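Local coordinates for protein MJ fibrillarin homologue (Methanocaldococcus jannaschii, PDB 1FBN) that probably transfers methyl groups from S-adenosyl-L-methionine to ribose 2'-hydroxyls of rRNA and tRNA at sites chosen by a guide RNA, at residues K28-V36 against D116-I124; A157-L168 against Q196-F205. One frame throughout, in Å; residues are numbered along the deposited sequence.

Contact 1. Residues K28-V36 against D116-I124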
# COMPACT_ATOMS: atom_id res chain seq x y z
N LYS A 28 11.60 -0.33 9.37
CA LYS A 28 12.32 0.35 10.44
C LYS A 28 11.41 1.47 10.95
O LYS A 28 11.15 2.45 10.25
CB LYS A 28 13.63 0.90 9.89
CG LYS A 28 14.59 1.41 10.94
CD LYS A 28 15.89 1.85 10.29
CE LYS A 28 16.63 0.67 9.69
NZ LYS A 28 17.91 1.09 9.06
N SER A 29 10.89 1.30 12.17
CA SER A 29 9.98 2.26 12.79
C SER A 29 10.47 3.71 12.88
O SER A 29 11.61 3.96 13.28
CB SER A 29 9.58 1.77 14.19
OG SER A 29 8.69 2.66 14.83
N ILE A 30 9.61 4.66 12.50
CA ILE A 30 9.95 6.08 12.60
C ILE A 30 9.41 6.71 13.89
O ILE A 30 9.60 7.90 14.14
CB ILE A 30 9.48 6.90 11.37
CG1 ILE A 30 7.96 6.81 11.20
CG2 ILE A 30 10.23 6.47 10.12
CD1 ILE A 30 7.41 7.77 10.17
N VAL A 31 8.69 5.91 14.69
CA VAL A 31 8.16 6.35 15.98
C VAL A 31 8.44 5.21 16.96
O VAL A 31 7.59 4.35 17.21
CB VAL A 31 6.63 6.63 15.95
CG1 VAL A 31 6.16 7.08 17.33
CG2 VAL A 31 6.31 7.70 14.92
N LYS A 32 9.65 5.22 17.51
CA LYS A 32 10.08 4.18 18.43
C LYS A 32 9.36 4.17 19.77
O LYS A 32 8.96 5.22 20.29
CB LYS A 32 11.60 4.25 18.60
CG LYS A 32 12.30 4.27 17.24
CD LYS A 32 13.82 4.22 17.30
CE LYS A 32 14.41 5.41 18.04
NZ LYS A 32 14.21 5.30 19.52
N GLY A 33 9.16 2.97 20.30
CA GLY A 33 8.47 2.81 21.57
C GLY A 33 6.97 2.76 21.39
O GLY A 33 6.22 2.89 22.37
N LYS A 34 6.52 2.57 20.16
CA LYS A 34 5.09 2.52 19.88
C LYS A 34 4.68 1.37 18.97
O LYS A 34 5.32 1.11 17.95
CB LYS A 34 4.61 3.84 19.26
CG LYS A 34 3.09 3.94 19.06
CD LYS A 34 2.71 5.19 18.27
CE LYS A 34 1.23 5.53 18.41
NZ LYS A 34 0.33 4.42 18.01
N LYS A 35 3.63 0.66 19.37
CA LYS A 35 3.08 -0.42 18.57
C LYS A 35 1.76 0.12 18.02
O LYS A 35 0.90 0.57 18.78
CB LYS A 35 2.84 -1.67 19.41
CG LYS A 35 4.11 -2.43 19.76
CD LYS A 35 3.80 -3.78 20.37
CE LYS A 35 5.07 -4.54 20.71
NZ LYS A 35 4.76 -5.91 21.20
N VAL A 36 1.65 0.15 16.70
CA VAL A 36 0.45 0.64 16.03
C VAL A 36 -0.71 -0.33 16.18
O VAL A 36 -1.82 0.07 16.55
CB VAL A 36 0.72 0.91 14.53
CG1 VAL A 36 -0.55 1.35 13.82
CG2 VAL A 36 1.80 1.96 14.38
N ASP A 116 -5.33 8.19 15.37
CA ASP A 116 -4.88 7.64 16.65
C ASP A 116 -3.74 6.64 16.47
O ASP A 116 -2.80 6.60 17.28
CB ASP A 116 -6.05 6.98 17.39
CG ASP A 116 -7.16 7.97 17.73
OD1 ASP A 116 -6.86 9.14 18.06
OD2 ASP A 116 -8.34 7.56 17.68
N ALA A 117 -3.82 5.83 15.42
CA ALA A 117 -2.80 4.83 15.13
C ALA A 117 -1.53 5.42 14.54
O ALA A 117 -0.43 4.99 14.87
CB ALA A 117 -3.37 3.78 14.20
N CYS A 118 -1.68 6.41 13.67
CA CYS A 118 -0.53 7.06 13.02
C CYS A 118 -0.18 8.38 13.69
O CYS A 118 0.40 9.27 13.06
CB CYS A 118 -0.80 7.25 11.53
SG CYS A 118 -1.00 5.70 10.65
N ALA A 119 -0.48 8.44 14.98
CA ALA A 119 -0.26 9.61 15.82
C ALA A 119 1.00 10.44 15.55
O ALA A 119 0.92 11.52 14.97
CB ALA A 119 -0.29 9.18 17.29
N GLU A 120 2.16 9.91 15.94
CA GLU A 120 3.41 10.64 15.77
C GLU A 120 4.13 10.53 14.43
O GLU A 120 5.24 11.04 14.28
CB GLU A 120 4.35 10.30 16.94
CG GLU A 120 3.70 10.49 18.31
CD GLU A 120 4.67 10.29 19.47
OE1 GLU A 120 5.43 11.23 19.78
OE2 GLU A 120 4.66 9.19 20.08
N ARG A 121 3.51 9.87 13.46
CA ARG A 121 4.10 9.73 12.12
C ARG A 121 3.70 10.97 11.32
O ARG A 121 2.71 10.98 10.60
CB ARG A 121 3.61 8.45 11.44
CG ARG A 121 4.22 7.20 12.05
CD ARG A 121 3.78 5.93 11.35
NE ARG A 121 4.75 4.86 11.56
CZ ARG A 121 4.99 4.27 12.73
NH1 ARG A 121 4.30 4.63 13.81
NH2 ARG A 121 5.95 3.36 12.84
N GLU A 122 4.50 12.02 11.47
CA GLU A 122 4.23 13.30 10.83
C GLU A 122 4.35 13.39 9.32
O GLU A 122 3.97 14.40 8.74
CB GLU A 122 5.03 14.39 11.53
CG GLU A 122 4.60 14.58 12.97
CD GLU A 122 5.42 15.61 13.72
OE1 GLU A 122 5.26 16.82 13.43
OE2 GLU A 122 6.22 15.21 14.59
N ASN A 123 4.87 12.34 8.67
CA ASN A 123 4.98 12.34 7.21
C ASN A 123 3.67 11.85 6.57
O ASN A 123 3.55 11.78 5.35
CB ASN A 123 6.19 11.54 6.72
CG ASN A 123 6.18 10.11 7.19
OD1 ASN A 123 5.62 9.78 8.24
ND2 ASN A 123 6.82 9.23 6.42
N ILE A 124 2.71 11.50 7.42
CA ILE A 124 1.39 11.06 6.97
C ILE A 124 0.46 12.27 7.07
O ILE A 124 0.28 12.85 8.14
CB ILE A 124 0.81 9.92 7.84
CG1 ILE A 124 1.70 8.68 7.76
CG2 ILE A 124 -0.58 9.56 7.35
CD1 ILE A 124 1.18 7.50 8.55
O HOH W 1 5.63 2.98 15.86

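Contact 2. Residues A157-L168 against Q196-F205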
# COMPACT_ATOMS: atom_id res chain seq x y z
N ALA A 157 -11.11 0.70 -10.22
CA ALA A 157 -10.16 0.91 -11.31
C ALA A 157 -10.25 2.34 -11.87
O ALA A 157 -9.22 3.01 -12.00
CB ALA A 157 -10.36 -0.12 -12.43
N GLU A 158 -11.46 2.81 -12.17
CA GLU A 158 -11.61 4.16 -12.71
C GLU A 158 -11.15 5.19 -11.69
O GLU A 158 -10.67 6.26 -12.07
CB GLU A 158 -13.06 4.44 -13.16
CG GLU A 158 -14.05 4.67 -12.03
CD GLU A 158 -15.29 5.44 -12.46
OE1 GLU A 158 -15.25 6.69 -12.43
OE2 GLU A 158 -16.30 4.79 -12.83
N ILE A 159 -11.28 4.87 -10.40
CA ILE A 159 -10.84 5.78 -9.35
C ILE A 159 -9.31 5.94 -9.41
O ILE A 159 -8.80 7.04 -9.27
CB ILE A 159 -11.26 5.31 -7.93
CG1 ILE A 159 -12.76 5.50 -7.72
CG2 ILE A 159 -10.49 6.09 -6.85
CD1 ILE A 159 -13.25 5.01 -6.37
N LEU A 160 -8.60 4.83 -9.64
CA LEU A 160 -7.14 4.88 -9.73
C LEU A 160 -6.74 5.71 -10.94
O LEU A 160 -5.81 6.51 -10.86
CB LEU A 160 -6.54 3.47 -9.85
CG LEU A 160 -5.01 3.37 -9.92
CD1 LEU A 160 -4.39 3.77 -8.59
CD2 LEU A 160 -4.58 1.96 -10.28
N ILE A 161 -7.45 5.51 -12.04
CA ILE A 161 -7.19 6.22 -13.30
C ILE A 161 -7.45 7.70 -13.14
O ILE A 161 -6.65 8.53 -13.57
CB ILE A 161 -8.05 5.66 -14.46
CG1 ILE A 161 -7.61 4.23 -14.80
CG2 ILE A 161 -7.94 6.56 -15.69
CD1 ILE A 161 -8.56 3.51 -15.73
N LYS A 162 -8.55 8.04 -12.48
CA LYS A 162 -8.93 9.43 -12.25
C LYS A 162 -7.88 10.13 -11.39
O LYS A 162 -7.45 11.25 -11.69
CB LYS A 162 -10.30 9.49 -11.57
CG LYS A 162 -11.02 10.81 -11.73
CD LYS A 162 -12.37 10.81 -11.01
CE LYS A 162 -13.27 9.69 -11.49
NZ LYS A 162 -14.57 9.73 -10.78
N ASN A 163 -7.43 9.45 -10.33
CA ASN A 163 -6.43 10.01 -9.44
C ASN A 163 -5.04 10.06 -10.08
O ASN A 163 -4.24 10.93 -9.74
CB ASN A 163 -6.40 9.23 -8.13
CG ASN A 163 -7.49 9.66 -7.17
OD1 ASN A 163 -7.26 10.49 -6.29
ND2 ASN A 163 -8.69 9.10 -7.34
N ALA A 164 -4.77 9.14 -11.00
CA ALA A 164 -3.50 9.10 -11.70
C ALA A 164 -3.39 10.31 -12.64
O ALA A 164 -2.34 10.95 -12.71
CB ALA A 164 -3.36 7.80 -12.49
N LYS A 165 -4.48 10.62 -13.34
CA LYS A 165 -4.52 11.76 -14.25
C LYS A 165 -4.23 13.03 -13.48
O LYS A 165 -3.45 13.87 -13.91
CB LYS A 165 -5.90 11.89 -14.91
CG LYS A 165 -6.27 10.83 -15.94
CD LYS A 165 -7.70 11.09 -16.43
CE LYS A 165 -8.22 10.01 -17.37
NZ LYS A 165 -7.55 10.05 -18.69
N TRP A 166 -4.86 13.16 -12.31
CA TRP A 166 -4.69 14.33 -11.47
C TRP A 166 -3.35 14.45 -10.76
O TRP A 166 -2.71 15.50 -10.83
CB TRP A 166 -5.80 14.40 -10.43
CG TRP A 166 -7.07 14.99 -10.94
CD1 TRP A 166 -8.12 14.32 -11.50
CD2 TRP A 166 -7.42 16.38 -10.98
NE1 TRP A 166 -9.10 15.20 -11.88
CE2 TRP A 166 -8.69 16.48 -11.57
CE3 TRP A 166 -6.77 17.56 -10.56
CZ2 TRP A 166 -9.34 17.70 -11.77
CZ3 TRP A 166 -7.42 18.78 -10.76
CH2 TRP A 166 -8.69 18.84 -11.36
N PHE A 167 -2.90 13.36 -10.13
CA PHE A 167 -1.68 13.39 -9.32
C PHE A 167 -0.45 12.56 -9.68
O PHE A 167 0.65 12.89 -9.24
CB PHE A 167 -2.06 13.06 -7.87
CG PHE A 167 -3.26 13.81 -7.37
CD1 PHE A 167 -3.20 15.18 -7.18
CD2 PHE A 167 -4.45 13.15 -7.14
CE1 PHE A 167 -4.33 15.88 -6.75
CE2 PHE A 167 -5.58 13.84 -6.71
CZ PHE A 167 -5.52 15.21 -6.52
N LEU A 168 -0.62 11.50 -10.46
CA LEU A 168 0.53 10.65 -10.77
C LEU A 168 1.49 11.14 -11.85
O LEU A 168 1.09 11.41 -12.98
CB LEU A 168 0.06 9.22 -11.06
CG LEU A 168 1.11 8.11 -10.99
CD1 LEU A 168 1.87 8.18 -9.67
CD2 LEU A 168 0.42 6.78 -11.15
N GLN A 196 -10.31 -6.30 -15.48
CA GLN A 196 -9.79 -5.17 -14.70
C GLN A 196 -8.43 -4.74 -15.24
O GLN A 196 -8.16 -3.55 -15.37
CB GLN A 196 -9.68 -5.53 -13.22
CG GLN A 196 -11.02 -5.61 -12.52
CD GLN A 196 -11.80 -4.31 -12.60
OE1 GLN A 196 -11.40 -3.30 -12.04
NE2 GLN A 196 -12.92 -4.34 -13.31
N LYS A 197 -7.59 -5.72 -15.56
CA LYS A 197 -6.27 -5.46 -16.11
C LYS A 197 -6.42 -4.67 -17.41
O LYS A 197 -5.70 -3.70 -17.64
CB LYS A 197 -5.54 -6.79 -16.37
CG LYS A 197 -4.12 -6.64 -16.90
CD LYS A 197 -3.45 -7.99 -17.08
CE LYS A 197 -2.10 -7.84 -17.76
NZ LYS A 197 -1.41 -9.14 -17.97
N GLU A 198 -7.39 -5.06 -18.24
CA GLU A 198 -7.66 -4.37 -19.50
C GLU A 198 -8.11 -2.93 -19.28
O GLU A 198 -7.69 -2.03 -19.99
CB GLU A 198 -8.72 -5.12 -20.31
CG GLU A 198 -8.29 -6.52 -20.75
CD GLU A 198 -9.41 -7.32 -21.41
OE1 GLU A 198 -10.59 -7.14 -21.05
OE2 GLU A 198 -9.09 -8.15 -22.29
N ILE A 199 -8.97 -2.73 -18.28
CA ILE A 199 -9.46 -1.39 -17.95
C ILE A 199 -8.30 -0.48 -17.54
O ILE A 199 -8.21 0.67 -17.99
CB ILE A 199 -10.53 -1.42 -16.82
CG1 ILE A 199 -11.82 -2.06 -17.33
CG2 ILE A 199 -10.79 -0.02 -16.27
CD1 ILE A 199 -12.90 -2.20 -16.29
N LEU A 200 -7.42 -1.00 -16.70
CA LEU A 200 -6.26 -0.24 -16.24
C LEU A 200 -5.32 0.10 -17.39
O LEU A 200 -4.84 1.23 -17.49
CB LEU A 200 -5.50 -1.01 -15.16
CG LEU A 200 -6.23 -1.18 -13.82
CD1 LEU A 200 -5.42 -2.07 -12.90
CD2 LEU A 200 -6.47 0.18 -13.18
N GLU A 201 -5.08 -0.87 -18.27
CA GLU A 201 -4.20 -0.67 -19.42
C GLU A 201 -4.79 0.34 -20.39
O GLU A 201 -4.08 1.20 -20.91
CB GLU A 201 -3.88 -2.00 -20.11
CG GLU A 201 -3.06 -2.94 -19.23
CD GLU A 201 -2.64 -4.23 -19.92
OE1 GLU A 201 -3.52 -4.94 -20.45
OE2 GLU A 201 -1.43 -4.53 -19.89
N ALA A 202 -6.10 0.26 -20.60
CA ALA A 202 -6.81 1.18 -21.49
C ALA A 202 -6.78 2.58 -20.86
O ALA A 202 -6.80 3.59 -21.57
CB ALA A 202 -8.24 0.72 -21.68
N GLY A 203 -6.70 2.62 -19.53
CA GLY A 203 -6.67 3.87 -18.80
C GLY A 203 -5.34 4.60 -18.81
O GLY A 203 -5.28 5.78 -18.46
N GLY A 204 -4.26 3.90 -19.17
CA GLY A 204 -2.96 4.54 -19.22
C GLY A 204 -1.85 3.85 -18.45
O GLY A 204 -0.76 4.39 -18.32
N PHE A 205 -2.13 2.65 -17.93
CA PHE A 205 -1.14 1.89 -17.18
C PHE A 205 -0.53 0.74 -17.96
O PHE A 205 -1.18 0.14 -18.80
CB PHE A 205 -1.77 1.30 -15.91
CG PHE A 205 -1.94 2.28 -14.79
CD1 PHE A 205 -0.85 2.67 -14.02
CD2 PHE A 205 -3.20 2.79 -14.49
CE1 PHE A 205 -1.02 3.55 -12.95
CE2 PHE A 205 -3.38 3.68 -13.43
CZ PHE A 205 -2.28 4.05 -12.66
O HOH W 2 -13.10 -1.35 -11.14

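Contact 1. Residues K28-V36 against D116-I124
Arg121 and the residues Ile30, Val31 and Val36 form a mixed apolar and polar contact where the N-terminal antiparallel sheet meets the methyltransferase domain. The loop between strands 25-28 and 41-44 packs against the turns that lead from helix 108-117 to strand 124-128. Val31 CG1, anti to the backbone N (chi1 -180°), is thereby turned to Glu120 CB at 3.7 Å, while CG2 lies over one face of the Arg121 guanidinium and meets Arg121 CG at 3.6 Å. Water 1 sits at the edge of that guanidinium, in its plane, and accepts from Arg121 NH1 at 2.9 Å. It is also 2.7 Å from Val31 O and 2.8 Å from Lys34 O, so one solvent molecule links the arginine to the loop backbone. Beyond the two segments, Asp94 of helix 87-95 makes a salt bridge with Arg121 NH2 and takes a hydrogen bond from Ile30 N, thereby gripping both sides. Ile30 CD1 reaches past the arginine to Asn123 OD1, 3.3 Å away; this oxygen is buried without a polar partner in the model, while ND2 of the same amide donates to Ala93 O and Ala96 O. At the other end, the Lys34 chain runs extended until it bends at chi4 (-57°), and NZ donates to Ala117 O over 3.3 Å, from 37° above the carbonyl plane. An ammonium there probably suits the negative C-terminal end of the helix. Beside it, Val36 CG1 packs on Ala117 CB at 3.7 Å. Ser29 OG accepts from Val31 N, an ST turn that shapes the start of the loop. Taken together, this is the interdomain seam of fibrillarin, joining its small N-terminal β-sheet domain to a Rossmann-like methyltransferase domain.

Contact 2. Residues A157-L168 against Q196-F205
Ile161 and Gly203 mark the tight spot between helices 156-167 and 189-203, which lie nearly parallel against the mixed sheet of the methyltransferase domain, their axes here 9.7 Å apart and crossing at -17°. Ile161 CD1 lies 3.6 Å from Gly203 CA, where a β-carbon would collide with it. Gly204, with positive phi, ends the second helix in a Schellman motif.

A second apolar group surrounds the Phe205 ring. Leu160, which also touches strand 144-149, brings CD2 to 3.8 Å from Phe205 CE2, and Ala164 CB touches Phe205 CZ at 3.9 Å. The Leu168 side chain crosses that of Phe205 at about a right angle, its CD2 4.0 Å from Phe205 CE1. Trp227 of strand 220-227 also meets the ring, Ala164 and Leu168. Replacing Phe205 by an alanine is likely to open a gap among Leu160, Ala164 and Leu168 and leave Trp227 without the ring it meets. Toward the start of 157-168, Leu200 CD2 packs on Leu160 CD2 and Ala157 CB.

Water 2 gives a polar link, accepting from Ala157 N at 3.0 Å and donating to Gln196 OE1 at 2.7 Å. With no direct hydrogen bond between the segments, apolar fit evidently does most of the holding.

Contact 1 and contact 2 lie on opposite sides of the chain's centre, with their own centres 31 Å apart and their nearest atoms about 14 Å apart, so neither touches the other. They follow in series along the chain. Contact 1 joins the N-terminal sheet to the methyltransferase domain; contact 2 lies within that domain, pairing two helices. The predicted S-adenosyl-L-methionine site offers a common reference: the side chain of Val36 in contact 1 is about 6 Å from that of Thr87, and the side chain of Leu160 in contact 2 is about 8 Å from that of Val151. Both therefore come near residues predicted to bind the cofactor, from different parts of the fold.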